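Local coordinates for protein 16S rRNA methylase (Escherichia coli, PDB 3P2E) that methylates the N1 position of adenine 1408 in 16S rRNA of assembled 30S subunits, using S-adenosyl-L-methionine, and so confers resistance to many aminoglycosides, at residues Gly36-Lys41 with Lys191-Leu196; Ser102-Trp107 with Glu136-Tyr141; Tyr113-Asn118 with Lys160-Ser165; Asp181-Asp186 with Phe209-Gly214. All blocks are in the same frame, centred on the assembly; numbering follows the deposited sequence.

Contact 1. Residues Gly36-Lys41 with Lys191-Leu196; sequences GRNIYK and KQFNSL. With SAH (S-adenosyl-L-homocysteine), chain C.
With CG anti to its carbonyl carbon (chi1 -69°), Asn38 leans its carboxamide from the first turn of helix 37-44 toward the loop before helix 196-203, while Lys41, CG anti to the backbone N and the chain fully extended beyond it, reaches across to the same loop. Asn38 OD1 accepts the backbone N-H of Ser195 at 3.0 Å, the donor standing above the carbonyl plane. A water adds a second grip: it donates to Asn38 OD1 and accepts from Asn194 N. The other end of the same amide faces the ligand, with Asn38 ND2 2.9 Å from OXT of S-adenosyl-L-homocysteine. Ser195 holds its OG in the crowded position between N and carbonyl carbon (chi1 84°), from where OG donates to the ligand O at 2.8 Å and also caps Ala198 N at the start of the following helix. Farther along, the tip of Lys41 meets the backbone: NZ lies in the carbonyl plane of Gln192 and donates to its O at 2.6 Å. The Lys41 chain crosses the Asn194 side chain at about a right angle, CD nearest OD1. On the other flank Arg37 lays CD against Asn194 O at 3.4 Å, and a second water joins Arg37 O to Asn194 OD1. Helix start and loop thus clasp the ligand carboxylate, forming the amino-acid end of the cofactor pocket in a Rossmann-like methyltransferase.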
# COMPACT_ATOMS: atom_id res chain seq x y z
N GLY A 36 -1.28 -9.87 -1.22
CA GLY A 36 -0.36 -9.64 -2.32
C GLY A 36 -0.93 -9.67 -3.73
O GLY A 36 -0.20 -9.42 -4.69
N ARG A 37 -2.22 -9.96 -3.87
CA ARG A 37 -2.82 -10.03 -5.20
C ARG A 37 -2.97 -8.67 -5.87
O ARG A 37 -2.83 -8.57 -7.09
CB ARG A 37 -4.19 -10.73 -5.14
CG ARG A 37 -4.09 -12.21 -4.84
CD ARG A 37 -5.45 -12.89 -4.86
NE ARG A 37 -5.37 -14.27 -4.41
CZ ARG A 37 -4.73 -15.24 -5.06
NH1 ARG A 37 -4.12 -14.99 -6.20
NH2 ARG A 37 -4.70 -16.47 -4.54
N ASN A 38 -3.24 -7.63 -5.09
CA ASN A 38 -3.39 -6.31 -5.68
C ASN A 38 -2.05 -5.83 -6.23
O ASN A 38 -1.98 -5.29 -7.34
CB ASN A 38 -3.90 -5.29 -4.65
CG ASN A 38 -5.33 -5.55 -4.24
OD1 ASN A 38 -6.12 -6.12 -5.00
ND2 ASN A 38 -5.69 -5.11 -3.03
N ILE A 39 -0.99 -6.03 -5.45
CA ILE A 39 0.34 -5.60 -5.85
C ILE A 39 0.83 -6.42 -7.04
O ILE A 39 1.54 -5.91 -7.91
CB ILE A 39 1.34 -5.72 -4.67
CG1 ILE A 39 2.55 -4.82 -4.92
CG2 ILE A 39 1.78 -7.16 -4.49
CD1 ILE A 39 2.24 -3.35 -4.82
N TYR A 40 0.45 -7.70 -7.07
CA TYR A 40 0.85 -8.58 -8.16
C TYR A 40 0.30 -8.04 -9.48
O TYR A 40 0.98 -8.04 -10.50
CB TYR A 40 0.33 -10.01 -7.94
CG TYR A 40 0.81 -11.00 -8.97
CD1 TYR A 40 1.95 -11.77 -8.75
CD2 TYR A 40 0.15 -11.14 -10.19
CE1 TYR A 40 2.43 -12.65 -9.73
CE2 TYR A 40 0.62 -12.02 -11.18
CZ TYR A 40 1.76 -12.76 -10.94
OH TYR A 40 2.24 -13.61 -11.91
N LYS A 41 -0.95 -7.58 -9.46
CA LYS A 41 -1.58 -7.05 -10.66
C LYS A 41 -0.91 -5.75 -11.09
O LYS A 41 -0.70 -5.52 -12.28
CB LYS A 41 -3.08 -6.82 -10.44
CG LYS A 41 -3.79 -6.29 -11.68
CD LYS A 41 -5.30 -6.18 -11.47
CE LYS A 41 -5.99 -5.68 -12.73
NZ LYS A 41 -7.46 -5.59 -12.56
N LYS A 191 -14.30 -3.58 -8.16
CA LYS A 191 -14.27 -4.87 -8.84
C LYS A 191 -13.00 -5.10 -9.65
O LYS A 191 -12.73 -6.23 -10.08
CB LYS A 191 -15.49 -5.02 -9.76
CG LYS A 191 -16.81 -5.12 -9.00
CD LYS A 191 -17.97 -5.42 -9.94
CE LYS A 191 -19.28 -5.54 -9.17
NZ LYS A 191 -20.42 -5.86 -10.05
N GLN A 192 -12.20 -4.05 -9.83
CA GLN A 192 -10.96 -4.16 -10.59
C GLN A 192 -9.80 -4.71 -9.77
O GLN A 192 -8.78 -5.12 -10.33
CB GLN A 192 -10.57 -2.79 -11.15
CG GLN A 192 -9.98 -1.84 -10.14
CD GLN A 192 -9.81 -0.44 -10.70
OE1 GLN A 192 -10.79 0.23 -11.01
NE2 GLN A 192 -8.56 -0.01 -10.85
N PHE A 193 -9.96 -4.72 -8.44
CA PHE A 193 -8.90 -5.23 -7.57
C PHE A 193 -9.00 -6.75 -7.45
O PHE A 193 -10.10 -7.31 -7.46
CB PHE A 193 -9.00 -4.56 -6.20
CG PHE A 193 -8.69 -3.10 -6.23
CD1 PHE A 193 -7.37 -2.65 -6.17
CD2 PHE A 193 -9.71 -2.16 -6.37
CE1 PHE A 193 -7.07 -1.28 -6.26
CE2 PHE A 193 -9.42 -0.80 -6.46
CZ PHE A 193 -8.11 -0.36 -6.40
N ASN A 194 -7.85 -7.41 -7.32
CA ASN A 194 -7.82 -8.87 -7.25
C ASN A 194 -7.75 -9.54 -5.88
O ASN A 194 -7.94 -10.75 -5.79
CB ASN A 194 -6.65 -9.40 -8.10
CG ASN A 194 -6.92 -9.28 -9.60
OD1 ASN A 194 -6.07 -9.65 -10.41
ND2 ASN A 194 -8.09 -8.79 -9.96
N SER A 195 -7.48 -8.79 -4.81
CA SER A 195 -7.42 -9.44 -3.50
C SER A 195 -8.79 -10.03 -3.16
O SER A 195 -9.82 -9.51 -3.59
CB SER A 195 -6.97 -8.46 -2.41
OG SER A 195 -8.04 -7.69 -1.89
N LEU A 196 -8.79 -11.12 -2.41
CA LEU A 196 -10.04 -11.77 -2.04
C LEU A 196 -10.90 -10.81 -1.23
O LEU A 196 -12.12 -10.78 -1.36
CB LEU A 196 -9.75 -13.04 -1.23
CG LEU A 196 -8.67 -13.97 -1.78
CD1 LEU A 196 -8.57 -15.22 -0.91
CD2 LEU A 196 -8.99 -14.35 -3.22
N SAH C . -4.78 -3.86 1.09
CA SAH C . -5.40 -5.05 1.35
CB SAH C . -6.04 -5.02 2.74
CG SAH C . -6.39 -6.32 3.39
SD SAH C . -7.13 -6.26 4.99
C SAH C . -6.39 -5.39 0.15
O SAH C . -6.46 -6.55 0.11
OXT SAH C . -6.93 -4.62 -0.51
C5' SAH C . -6.24 -5.14 6.08
C4' SAH C . -4.69 -5.54 6.05
O4' SAH C . -4.10 -4.49 6.83
C3' SAH C . -4.35 -6.86 6.71
O3' SAH C . -3.61 -7.72 5.79
C2' SAH C . -3.55 -6.45 8.01
O2' SAH C . -2.54 -7.34 8.43
C1' SAH C . -3.01 -5.06 7.63
N9 SAH C . -2.74 -4.15 8.81
C8 SAH C . -3.59 -3.90 9.90
N7 SAH C . -3.04 -3.11 10.81
C5 SAH C . -1.75 -2.85 10.23
C6 SAH C . -0.71 -2.04 10.81
N6 SAH C . -0.86 -1.41 11.99
N1 SAH C . 0.44 -1.96 10.03
C2 SAH C . 0.58 -2.62 8.81
N3 SAH C . -0.43 -3.40 8.26
C4 SAH C . -1.56 -3.46 9.05
O HOH W 1 -3.38 -10.47 -9.10
O HOH W 2 -5.76 -5.76 -8.03

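Contact 2. Residues Ser102-Trp107 with Glu136-Tyr141; sequences SILFPW and EFVTTY. With SAH (S-adenosyl-L-homocysteine), chain C.
Ile103 and Phe137 lie side by side on one face of the sheet, Ile103 CG1 and Phe137 CG both anti to the carbonyl carbon (chi1 -65° for Ile103), so that the extended CG1-CD1 arm of Ile103 runs along the ring and CD1 comes 3.7 Å from CE1 of Phe137. On the other face Leu104 swings CD2 obliquely across to CG2 of Val138, and the same methyl meets OE1 of Glu136, whose chain stretches out beyond CG. Val138 places CG1 anti to its backbone N, which carries this methyl to 3.7 Å from CE1 of Phe105. Phe105 leaves the strand with positive phi and psi (44° and 51°); its CB points away from the neighbouring strand, yet the ring comes back beside Val138 and turns its edge to the ligand, CD2 lying 3.4 Å from OXT of S-adenosyl-L-homocysteine. Pro106 follows with CG against CG2 of Thr139. Between these two layers of side chains the backbones form a parallel ladder: Ile103 N donates to Glu136 O, Val138 N to Ile103 O and Phe105 N to Val138 O, the last at 2.8 Å but less straight. Leu104 O turns to the ligand and accepts from its amino N at 2.8 Å. The loop after strand 98-104 thus meets the ligand while strand 133-139 flanks it in the parallel sheet, as in Rossmann-like methyltransferases.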
# COMPACT_ATOMS: atom_id res chain seq x y z
N SER A 102 0.47 3.77 -1.11
CA SER A 102 -0.95 3.51 -1.05
C SER A 102 -1.34 2.69 0.17
O SER A 102 -0.54 1.92 0.70
CB SER A 102 -1.41 2.77 -2.31
OG SER A 102 -0.80 1.49 -2.39
N ILE A 103 -2.57 2.91 0.63
CA ILE A 103 -3.15 2.16 1.73
C ILE A 103 -4.55 1.87 1.18
O ILE A 103 -5.38 2.78 1.05
CB ILE A 103 -3.25 2.98 3.04
CG1 ILE A 103 -1.84 3.32 3.55
CG2 ILE A 103 -3.98 2.17 4.12
CD1 ILE A 103 -1.82 4.11 4.86
N LEU A 104 -4.79 0.61 0.83
CA LEU A 104 -6.07 0.22 0.24
C LEU A 104 -6.94 -0.66 1.11
O LEU A 104 -6.48 -1.69 1.61
CB LEU A 104 -5.81 -0.50 -1.09
CG LEU A 104 -4.80 0.16 -2.03
CD1 LEU A 104 -4.49 -0.80 -3.17
CD2 LEU A 104 -5.36 1.47 -2.55
N PHE A 105 -8.19 -0.26 1.27
CA PHE A 105 -9.17 -1.01 2.05
C PHE A 105 -8.59 -1.52 3.36
O PHE A 105 -8.70 -2.71 3.68
CB PHE A 105 -9.68 -2.18 1.21
CG PHE A 105 -9.99 -1.81 -0.21
CD1 PHE A 105 -11.08 -1.00 -0.51
CD2 PHE A 105 -9.16 -2.22 -1.24
CE1 PHE A 105 -11.34 -0.60 -1.83
CE2 PHE A 105 -9.40 -1.83 -2.56
CZ PHE A 105 -10.49 -1.01 -2.85
N PRO A 106 -7.96 -0.63 4.15
CA PRO A 106 -7.37 -1.05 5.42
C PRO A 106 -8.42 -1.53 6.41
O PRO A 106 -9.61 -1.21 6.29
CB PRO A 106 -6.65 0.20 5.90
CG PRO A 106 -7.54 1.30 5.39
CD PRO A 106 -7.85 0.84 3.98
N TRP A 107 -7.97 -2.30 7.39
CA TRP A 107 -8.85 -2.82 8.43
C TRP A 107 -8.03 -2.86 9.71
O TRP A 107 -6.80 -2.73 9.68
CB TRP A 107 -9.31 -4.23 8.06
CG TRP A 107 -10.69 -4.57 8.51
CD1 TRP A 107 -11.86 -3.95 8.14
CD2 TRP A 107 -11.07 -5.65 9.37
NE1 TRP A 107 -12.93 -4.58 8.72
CE2 TRP A 107 -12.48 -5.62 9.48
CE3 TRP A 107 -10.36 -6.64 10.06
CZ2 TRP A 107 -13.19 -6.55 10.25
CZ3 TRP A 107 -11.07 -7.56 10.83
CH2 TRP A 107 -12.47 -7.51 10.92
N GLU A 136 -2.23 7.67 -1.88
CA GLU A 136 -3.62 7.32 -2.09
C GLU A 136 -4.11 6.45 -0.94
O GLU A 136 -3.52 5.40 -0.66
CB GLU A 136 -3.74 6.56 -3.41
CG GLU A 136 -4.98 5.71 -3.56
CD GLU A 136 -4.93 4.86 -4.81
OE1 GLU A 136 -4.01 4.02 -4.93
OE2 GLU A 136 -5.80 5.04 -5.69
N PHE A 137 -5.17 6.89 -0.26
CA PHE A 137 -5.77 6.14 0.84
C PHE A 137 -7.21 5.85 0.43
O PHE A 137 -8.00 6.77 0.25
CB PHE A 137 -5.80 6.94 2.15
CG PHE A 137 -4.45 7.40 2.64
CD1 PHE A 137 -3.28 6.72 2.30
CD2 PHE A 137 -4.36 8.51 3.49
CE1 PHE A 137 -2.04 7.14 2.79
CE2 PHE A 137 -3.12 8.93 3.98
CZ PHE A 137 -1.96 8.25 3.64
N VAL A 138 -7.55 4.57 0.27
CA VAL A 138 -8.91 4.20 -0.12
C VAL A 138 -9.53 3.44 1.05
O VAL A 138 -9.06 2.35 1.42
CB VAL A 138 -8.90 3.31 -1.38
CG1 VAL A 138 -10.33 2.94 -1.78
CG2 VAL A 138 -8.20 4.04 -2.51
N THR A 139 -10.58 4.00 1.64
CA THR A 139 -11.21 3.39 2.79
C THR A 139 -12.71 3.13 2.68
O THR A 139 -13.39 3.69 1.82
CB THR A 139 -11.00 4.27 4.05
OG1 THR A 139 -11.56 5.57 3.81
CG2 THR A 139 -9.52 4.42 4.36
N THR A 140 -13.19 2.28 3.57
CA THR A 140 -14.60 1.95 3.66
C THR A 140 -14.82 1.36 5.05
O THR A 140 -13.95 0.67 5.58
CB THR A 140 -15.04 0.92 2.59
OG1 THR A 140 -16.46 0.75 2.66
CG2 THR A 140 -14.36 -0.43 2.82
N TYR A 141 -15.97 1.64 5.65
CA TYR A 141 -16.26 1.11 6.97
C TYR A 141 -17.56 0.33 6.96
O TYR A 141 -17.56 -0.90 6.84
CB TYR A 141 -16.33 2.24 8.00
CG TYR A 141 -16.31 1.75 9.44
CD1 TYR A 141 -15.24 1.00 9.93
CD2 TYR A 141 -17.38 2.02 10.30
CE1 TYR A 141 -15.22 0.54 11.24
CE2 TYR A 141 -17.37 1.56 11.62
CZ TYR A 141 -16.29 0.82 12.08
OH TYR A 141 -16.28 0.37 13.38
N SAH C . -4.78 -3.86 1.09
CA SAH C . -5.40 -5.05 1.35
CB SAH C . -6.04 -5.02 2.74
CG SAH C . -6.39 -6.32 3.39
SD SAH C . -7.13 -6.26 4.99
C SAH C . -6.39 -5.39 0.15
O SAH C . -6.46 -6.55 0.11
OXT SAH C . -6.93 -4.62 -0.51
C5' SAH C . -6.24 -5.14 6.08
C4' SAH C . -4.69 -5.54 6.05
O4' SAH C . -4.10 -4.49 6.83
C3' SAH C . -4.35 -6.86 6.71
O3' SAH C . -3.61 -7.72 5.79
C2' SAH C . -3.55 -6.45 8.01
O2' SAH C . -2.54 -7.34 8.43
C1' SAH C . -3.01 -5.06 7.63
N9 SAH C . -2.74 -4.15 8.81
C8 SAH C . -3.59 -3.90 9.90
N7 SAH C . -3.04 -3.11 10.81
C5 SAH C . -1.75 -2.85 10.23
C6 SAH C . -0.71 -2.04 10.81
N6 SAH C . -0.86 -1.41 11.99
N1 SAH C . 0.44 -1.96 10.03
C2 SAH C . 0.58 -2.62 8.81
N3 SAH C . -0.43 -3.40 8.26
C4 SAH C . -1.56 -3.46 9.05
O HOH W 3 -11.26 0.14 4.51

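Contact 3. Residues Tyr113-Asn118 with Lys160-Ser165; sequences YVIKPN and KAYFLS
The carbonyl oxygen of Tyr162 is the best-held polar atom here, gripped twice from Ser165: by its backbone N at 3.1 Å and by its OG at 2.6 Å, the hydroxyl lying in the carbonyl plane. Ser165 sits at the N-cap of helix 166-175, so one short turn closes helix 160-164 and opens the next. At the far end of the same tyrosine a single bond crosses the contact. With CG anti to the backbone N (chi1 176°), the ring reaches out to the end of helix 108-115, where OH donates to Ile115 O at 2.6 Å, almost along the C=O axis and close to the ring plane. Beside this bond Ile115 CG2 rests 4.0 Å from CE2 of Tyr162. The other arm of Ile115 crosses obliquely to Phe163, its CD1 meeting the ring edge at CZ, 3.3 Å away. One face of the Phe163 ring is covered toward its rim by CD2 of Tyr162, so the two rings pack on each other while Ile115 touches both. Beyond Ile115 the peptide before Pro117 is cis. Two helix ends are thereby joined by a tyrosine hydroxyl-to-carbonyl hydrogen bond and an aliphatic-aromatic seam, in the helical layer over one face of a Rossmann-like sheet.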
# COMPACT_ATOMS: atom_id res chain seq x y z
N TYR A 113 -5.63 4.40 11.99
CA TYR A 113 -4.54 5.37 11.81
C TYR A 113 -4.84 6.31 10.66
O TYR A 113 -4.45 7.48 10.68
CB TYR A 113 -3.21 4.66 11.54
CG TYR A 113 -2.73 3.78 12.67
CD1 TYR A 113 -3.07 4.07 14.00
CD2 TYR A 113 -1.91 2.68 12.43
CE1 TYR A 113 -2.61 3.27 15.05
CE2 TYR A 113 -1.45 1.89 13.47
CZ TYR A 113 -1.80 2.19 14.78
OH TYR A 113 -1.35 1.40 15.81
N VAL A 114 -5.54 5.81 9.65
CA VAL A 114 -5.87 6.64 8.50
C VAL A 114 -7.08 7.53 8.76
O VAL A 114 -7.06 8.72 8.42
CB VAL A 114 -6.16 5.77 7.24
CG1 VAL A 114 -6.63 6.65 6.09
CG2 VAL A 114 -4.90 5.02 6.83
N ILE A 115 -8.12 6.97 9.37
CA ILE A 115 -9.36 7.71 9.62
C ILE A 115 -9.40 8.70 10.78
O ILE A 115 -10.06 9.74 10.68
CB ILE A 115 -10.55 6.74 9.79
CG1 ILE A 115 -10.62 5.78 8.60
CG2 ILE A 115 -11.85 7.51 9.91
CD1 ILE A 115 -10.66 6.47 7.27
N LYS A 116 -8.72 8.39 11.88
CA LYS A 116 -8.74 9.26 13.06
C LYS A 116 -8.39 10.72 12.77
O LYS A 116 -9.19 11.62 13.04
CB LYS A 116 -7.83 8.70 14.16
CG LYS A 116 -8.00 9.39 15.50
CD LYS A 116 -7.28 8.63 16.61
CE LYS A 116 -5.77 8.66 16.44
NZ LYS A 116 -5.21 10.03 16.63
N PRO A 117 -7.18 10.99 12.25
CA PRO A 117 -6.10 10.06 11.91
C PRO A 117 -5.06 10.08 13.03
O PRO A 117 -5.12 10.92 13.92
CB PRO A 117 -5.54 10.66 10.63
CG PRO A 117 -5.59 12.13 10.95
CD PRO A 117 -6.95 12.30 11.61
N ASN A 118 -4.11 9.16 12.97
CA ASN A 118 -3.04 9.09 13.96
C ASN A 118 -1.89 9.85 13.30
O ASN A 118 -1.24 9.32 12.39
CB ASN A 118 -2.65 7.63 14.22
CG ASN A 118 -1.66 7.48 15.36
OD1 ASN A 118 -0.62 8.14 15.39
ND2 ASN A 118 -1.98 6.59 16.29
N LYS A 160 -17.73 11.68 2.57
CA LYS A 160 -16.87 12.54 1.77
C LYS A 160 -16.65 13.86 2.51
O LYS A 160 -15.57 14.45 2.44
CB LYS A 160 -17.50 12.80 0.40
CG LYS A 160 -16.59 13.58 -0.54
CD LYS A 160 -17.23 13.81 -1.90
CE LYS A 160 -16.29 14.60 -2.80
NZ LYS A 160 -16.88 14.85 -4.15
N ALA A 161 -17.68 14.30 3.23
CA ALA A 161 -17.61 15.55 3.98
C ALA A 161 -16.52 15.49 5.04
O ALA A 161 -15.78 16.45 5.24
CB ALA A 161 -18.96 15.84 4.62
N TYR A 162 -16.43 14.36 5.73
CA TYR A 162 -15.42 14.20 6.77
C TYR A 162 -14.02 14.37 6.18
O TYR A 162 -13.21 15.16 6.68
CB TYR A 162 -15.52 12.82 7.42
CG TYR A 162 -14.42 12.57 8.42
CD1 TYR A 162 -14.33 13.33 9.59
CD2 TYR A 162 -13.46 11.59 8.20
CE1 TYR A 162 -13.30 13.13 10.50
CE2 TYR A 162 -12.42 11.38 9.11
CZ TYR A 162 -12.35 12.15 10.25
OH TYR A 162 -11.34 11.94 11.16
N PHE A 163 -13.74 13.63 5.11
CA PHE A 163 -12.44 13.69 4.47
C PHE A 163 -12.16 15.04 3.81
O PHE A 163 -11.01 15.38 3.54
CB PHE A 163 -12.30 12.55 3.45
CG PHE A 163 -12.26 11.19 4.09
CD1 PHE A 163 -11.26 10.87 5.01
CD2 PHE A 163 -13.23 10.23 3.80
CE1 PHE A 163 -11.22 9.62 5.62
CE2 PHE A 163 -13.20 8.98 4.40
CZ PHE A 163 -12.20 8.67 5.32
N LEU A 164 -13.22 15.81 3.56
CA LEU A 164 -13.08 17.13 2.94
C LEU A 164 -12.99 18.24 3.99
O LEU A 164 -12.73 19.39 3.66
CB LEU A 164 -14.28 17.42 2.03
CG LEU A 164 -14.32 16.75 0.65
CD1 LEU A 164 -15.67 17.00 0.01
CD2 LEU A 164 -13.20 17.29 -0.22
N SER A 165 -13.21 17.89 5.26
CA SER A 165 -13.17 18.89 6.33
C SER A 165 -11.79 19.50 6.51
O SER A 165 -10.76 18.87 6.26
CB SER A 165 -13.64 18.27 7.65
OG SER A 165 -12.74 17.28 8.13

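Contact 4. Residues Asp181-Asp186 with Phe209-Gly214; sequences DVKELD and FFRVSG
An antiparallel strand pair closes one side of the methyltransferase sheet, strand 178-185 forming its margin and strand 209-215 the next one in, beside strand 133-139. Six backbone bonds in three mutual pairs join the two: Asp181 with Ser213, Lys183 with Arg211, and Leu185 with Phe209. The straightest, Ser213 N to Asp181 O, spans 3.0 Å at 174°; the bond from Leu185 N to Phe209 O is the shortest, at 2.7 Å. Between them, in the non-hydrogen-bonded pairs, Val182 faces Val212 through their CG2 methyls, and Glu184 lies beside Phe210. There the extended glutamate, CG anti to the backbone N, passes CE1 of the ring with CD at 3.5 Å, carboxylate and ring planes 43° apart, while OE1 bonds Ser208 OG. The other face, which also holds Leu185 and Phe209, carries Asp181, Lys183, Arg211 and Ser213. Arg211 also starts anti to its backbone N but bends at chi3 (66°), and its guanidinium has Leu185 CD1 over one face. Lys183 runs alongside, pointing the same way, with NZ 4.4 Å from Arg211 NH2. Asp181 meets the arginine through water rather than directly: one water donates to Asp181 OD2 at 2.5 Å and accepts from Arg211 NH2, and a second also reaches Asp181 OD2, accepts from Arg211 NE and is bonded to Ser213 OG. Two like charges side by side would be expected to repel; the nearby Asp181 carboxylate, though not salt-bridged to Arg211, probably offsets part of this, and Glu136 of strand 133-139, also close to the arginine, may add to the balance.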
# COMPACT_ATOMS: atom_id res chain seq x y z
N ASP A 181 -7.25 15.70 -3.67
CA ASP A 181 -8.57 15.27 -4.11
C ASP A 181 -9.22 14.25 -3.19
O ASP A 181 -8.54 13.44 -2.57
CB ASP A 181 -8.48 14.67 -5.52
CG ASP A 181 -9.84 14.36 -6.11
OD1 ASP A 181 -10.57 15.32 -6.46
OD2 ASP A 181 -10.19 13.17 -6.21
N VAL A 182 -10.54 14.32 -3.10
CA VAL A 182 -11.32 13.37 -2.30
C VAL A 182 -12.46 12.92 -3.20
O VAL A 182 -13.27 13.73 -3.65
CB VAL A 182 -11.91 14.01 -1.03
CG1 VAL A 182 -12.79 13.00 -0.29
CG2 VAL A 182 -10.79 14.48 -0.11
N LYS A 183 -12.52 11.62 -3.48
CA LYS A 183 -13.56 11.09 -4.36
C LYS A 183 -14.28 9.90 -3.75
O LYS A 183 -13.65 9.03 -3.16
CB LYS A 183 -12.93 10.68 -5.70
CG LYS A 183 -13.93 10.25 -6.77
CD LYS A 183 -13.21 9.97 -8.08
CE LYS A 183 -14.19 9.64 -9.20
NZ LYS A 183 -13.48 9.39 -10.49
N GLU A 184 -15.60 9.86 -3.91
CA GLU A 184 -16.38 8.74 -3.40
C GLU A 184 -16.51 7.75 -4.56
O GLU A 184 -17.02 8.10 -5.63
CB GLU A 184 -17.76 9.22 -2.94
CG GLU A 184 -18.60 8.14 -2.27
CD GLU A 184 -19.81 8.70 -1.55
OE1 GLU A 184 -20.61 7.90 -1.02
OE2 GLU A 184 -19.96 9.94 -1.51
N LEU A 185 -16.05 6.52 -4.34
CA LEU A 185 -16.09 5.49 -5.37
C LEU A 185 -17.15 4.43 -5.07
O LEU A 185 -17.60 4.31 -3.93
CB LEU A 185 -14.70 4.85 -5.49
CG LEU A 185 -13.58 5.84 -5.81
CD1 LEU A 185 -12.22 5.22 -5.50
CD2 LEU A 185 -13.68 6.27 -7.26
N ASP A 186 -17.54 3.66 -6.08
CA ASP A 186 -18.56 2.63 -5.90
C ASP A 186 -18.05 1.19 -6.00
O ASP A 186 -16.87 0.95 -6.25
CB ASP A 186 -19.70 2.83 -6.91
CG ASP A 186 -19.23 2.87 -8.35
OD1 ASP A 186 -18.19 2.26 -8.68
OD2 ASP A 186 -19.91 3.53 -9.18
N PHE A 209 -17.03 3.89 -0.84
CA PHE A 209 -15.58 3.84 -0.72
C PHE A 209 -15.10 5.28 -0.91
O PHE A 209 -15.69 6.03 -1.69
CB PHE A 209 -14.98 2.94 -1.81
CG PHE A 209 -15.47 1.52 -1.76
CD1 PHE A 209 -14.77 0.55 -1.04
CD2 PHE A 209 -16.65 1.16 -2.41
CE1 PHE A 209 -15.23 -0.77 -0.99
CE2 PHE A 209 -17.12 -0.15 -2.36
CZ PHE A 209 -16.41 -1.12 -1.65
N PHE A 210 -14.06 5.66 -0.19
CA PHE A 210 -13.54 7.01 -0.29
C PHE A 210 -12.05 7.01 -0.57
O PHE A 210 -11.28 6.31 0.10
CB PHE A 210 -13.80 7.77 1.02
CG PHE A 210 -15.26 7.85 1.37
CD1 PHE A 210 -16.09 8.76 0.72
CD2 PHE A 210 -15.80 6.98 2.31
CE1 PHE A 210 -17.45 8.79 1.01
CE2 PHE A 210 -17.16 7.01 2.60
CZ PHE A 210 -17.99 7.92 1.95
N ARG A 211 -11.64 7.79 -1.56
CA ARG A 211 -10.22 7.88 -1.87
C ARG A 211 -9.73 9.28 -1.59
O ARG A 211 -10.21 10.24 -2.18
CB ARG A 211 -9.93 7.55 -3.34
CG ARG A 211 -8.45 7.74 -3.71
CD ARG A 211 -8.18 7.32 -5.15
NE ARG A 211 -8.86 8.21 -6.10
CZ ARG A 211 -9.20 7.85 -7.33
NH1 ARG A 211 -8.95 6.62 -7.76
NH2 ARG A 211 -9.80 8.72 -8.13
N VAL A 212 -8.78 9.38 -0.66
CA VAL A 212 -8.16 10.65 -0.33
C VAL A 212 -6.79 10.52 -0.98
O VAL A 212 -6.04 9.60 -0.66
CB VAL A 212 -8.01 10.84 1.20
CG1 VAL A 212 -7.19 12.08 1.50
CG2 VAL A 212 -9.39 10.97 1.83
N SER A 213 -6.48 11.41 -1.91
CA SER A 213 -5.20 11.32 -2.60
C SER A 213 -4.53 12.68 -2.67
O SER A 213 -5.18 13.71 -2.45
CB SER A 213 -5.39 10.76 -4.01
OG SER A 213 -6.31 11.54 -4.76
N GLY A 214 -3.24 12.69 -2.96
CA GLY A 214 -2.51 13.94 -3.04
C GLY A 214 -1.01 13.71 -3.14
O GLY A 214 -0.57 12.67 -3.64
O HOH W 4 -9.00 10.96 -4.83
O HOH W 5 -9.65 11.69 -8.21

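Overall arrangement
Contact 2 is the buried one, in the middle of the sheet, where parallel backbone bonds and apolar side chains meet; contacts 1, 3 and 4 are only partly buried. Contact 4 continues the same sheet outward, strand 133-139 bonding to strand 209-215 through Thr139 N and Phe210 O, but its antiparallel pair at the margin carries charged groups and water. Contacts 1 and 2 share the ligand and touch where Phe193 packs on Phe105; contact 1 works mainly through amide, hydroxyl and ammonium groups. Contact 3 joins helix ends, with its centre about 25 Å from that of contact 1, and packs Phe163 against both Thr139 and Phe210, tying the helical layer to contacts 2 and 4.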